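Local structure of oxidoreductase, NAD-binding/iron-sulfur cluster-binding protein (Nitratireductor pacificus pht-3B, 6ZXU) at residues C542-R547 / R661-D666. The protein is a catabolic reductive dehalogenase that binds cobalamin and two 4Fe-4S clusters, which probably pass electrons to the cobalamin. Residues are numbered along the deposited sequence; the frame is centred on the assembly and turned at random.
Sequences CRKCAR and RDLSPD. With SF4 (iron/sulfur cluster), chain D.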
# COMPACT_ATOMS: atom_id res chain seq x y z
N CYS A 542 -12.71 -13.48 19.14
CA CYS A 542 -11.97 -14.09 18.09
C CYS A 542 -10.50 -14.28 18.54
O CYS A 542 -9.99 -13.52 19.37
CB CYS A 542 -12.03 -13.22 16.84
SG CYS A 542 -11.26 -13.77 15.31
N ARG A 543 -9.82 -15.27 17.99
CA ARG A 543 -8.39 -15.49 18.23
C ARG A 543 -7.66 -15.93 17.02
O ARG A 543 -6.58 -16.53 17.13
CB ARG A 543 -8.15 -16.54 19.30
CG ARG A 543 -8.79 -16.31 20.65
CD ARG A 543 -8.13 -15.19 21.37
NE ARG A 543 -8.68 -14.98 22.74
CZ ARG A 543 -9.86 -14.45 23.03
NH1 ARG A 543 -10.69 -14.04 22.07
NH2 ARG A 543 -10.23 -14.31 24.28
N LYS A 544 -8.17 -15.66 15.83
CA LYS A 544 -7.60 -16.28 14.63
C LYS A 544 -6.16 -15.81 14.35
O LYS A 544 -5.28 -16.60 14.00
CB LYS A 544 -8.55 -16.10 13.47
CG LYS A 544 -8.08 -16.82 12.18
CD LYS A 544 -9.23 -17.07 11.25
CE LYS A 544 -8.74 -17.72 9.98
NZ LYS A 544 -9.87 -18.34 9.22
N CYS A 545 -5.91 -14.50 14.39
CA CYS A 545 -4.59 -13.95 14.19
C CYS A 545 -3.63 -14.56 15.20
O CYS A 545 -2.51 -14.89 14.82
CB CYS A 545 -4.61 -12.43 14.31
SG CYS A 545 -5.34 -11.78 15.90
N ALA A 546 -4.00 -14.59 16.48
CA ALA A 546 -3.15 -15.16 17.49
C ALA A 546 -2.77 -16.63 17.20
O ALA A 546 -1.62 -17.04 17.37
CB ALA A 546 -3.83 -15.01 18.85
N ARG A 547 -3.73 -17.42 16.80
CA ARG A 547 -3.54 -18.81 16.49
C ARG A 547 -2.67 -19.03 15.33
O ARG A 547 -1.90 -19.98 15.30
CB ARG A 547 -4.89 -19.43 16.19
CG ARG A 547 -4.91 -20.96 16.05
CD ARG A 547 -6.31 -21.38 15.65
NE ARG A 547 -6.48 -21.18 14.24
CZ ARG A 547 -7.60 -20.78 13.66
NH1 ARG A 547 -8.64 -20.47 14.40
NH2 ARG A 547 -7.66 -20.66 12.34
N ARG A 661 2.07 -22.25 4.61
CA ARG A 661 1.27 -22.52 5.78
C ARG A 661 -0.21 -22.61 5.44
O ARG A 661 -0.74 -21.89 4.60
CB ARG A 661 1.54 -21.39 6.81
CG ARG A 661 2.96 -21.35 7.26
CD ARG A 661 3.12 -20.37 8.39
NE ARG A 661 4.50 -20.19 8.65
CZ ARG A 661 5.17 -20.91 9.52
NH1 ARG A 661 4.57 -21.88 10.19
NH2 ARG A 661 6.44 -20.68 9.73
N ASP A 662 -0.87 -23.48 6.17
CA ASP A 662 -2.31 -23.68 6.09
C ASP A 662 -2.89 -23.36 7.46
O ASP A 662 -2.13 -23.21 8.45
CB ASP A 662 -2.55 -25.17 5.76
CG ASP A 662 -1.89 -25.59 4.39
OD1 ASP A 662 -1.87 -24.76 3.42
OD2 ASP A 662 -1.41 -26.75 4.33
N LEU A 663 -4.20 -23.37 7.54
CA LEU A 663 -4.84 -23.14 8.83
C LEU A 663 -4.28 -24.05 9.91
O LEU A 663 -3.87 -25.16 9.58
CB LEU A 663 -6.29 -23.30 8.66
CG LEU A 663 -6.90 -22.21 7.77
CD1 LEU A 663 -8.28 -22.62 7.27
CD2 LEU A 663 -7.06 -20.92 8.58
N SER A 664 -4.18 -23.56 11.14
CA SER A 664 -3.61 -24.28 12.30
C SER A 664 -4.70 -24.67 13.25
O SER A 664 -5.77 -24.08 13.25
CB SER A 664 -2.60 -23.39 13.06
OG SER A 664 -1.74 -22.74 12.18
N PRO A 665 -4.44 -25.66 14.08
CA PRO A 665 -5.45 -26.05 15.05
C PRO A 665 -5.40 -25.18 16.31
O PRO A 665 -4.43 -24.50 16.58
CB PRO A 665 -5.03 -27.48 15.43
CG PRO A 665 -3.54 -27.40 15.34
CD PRO A 665 -3.26 -26.55 14.13
N ASP A 666 -6.50 -25.23 17.04
CA ASP A 666 -6.60 -24.54 18.30
C ASP A 666 -5.46 -24.81 19.22
O ASP A 666 -4.88 -25.90 19.18
CB ASP A 666 -7.86 -24.95 19.03
CG ASP A 666 -8.92 -24.03 18.76
OD1 ASP A 666 -9.29 -23.94 17.56
OD2 ASP A 666 -9.30 -23.33 19.74
FE1 SF4 D . -7.35 -10.94 15.30
FE2 SF4 D . -9.96 -11.91 14.91
FE3 SF4 D . -8.96 -10.04 13.23
FE4 SF4 D . -9.51 -9.28 15.79
S1 SF4 D . -10.93 -10.06 14.19
S2 SF4 D . -7.70 -8.82 14.66
S3 SF4 D . -8.93 -11.21 16.79
S4 SF4 D . -8.24 -12.14 13.62
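R547 reaches from the short helix that follows C542 to the loop 661-666 and lies against it from L663 to D666, a worked example of an arginine used along its whole length. Its CG rests on P665 O at 3.6 Å. The chain then bends at CD (chi3 80°), bringing R547 NE to 3.1 Å from S664 O, although the angle is too poor for a hydrogen bond. Beyond it, L663 CD2 meets the edge of the guanidinium in its plane, 3.8 Å from R547 NH2. The same methyl lies 3.9 Å from CE of K544, whose extended side chain crosses the leucine obliquely.

The cationic ends are fixed by a second shell. D627 on helix 619-628 forms salt bridges with both, OD1 to K544 NZ and OD2 to R547 NH1, and D626 also pairs with the lysine. On the loop side, S664 OG is hydrogen-bonded to E548, the residue after R547. An alanine at R547 would probably leave D627 with the lysine but without its arginine mate, and open a gap beside L663 and the S664 carbonyl.

Further in, C542 SG and C545 SG each bind a different iron of one of the two 4Fe-4S clusters at 2.3 Å, and K544 N gives a weak hydrogen bond to C542 SG. Packing of both cations on L663, and of R547 on the S664 and P665 carbonyls, with the S664-E548 bond, joins a surface loop to the cluster-binding helix of the ferredoxin-like part; D627 ties both to helix 619-628, and the acidic pair probably offsets much of the positive charge gathered around L663.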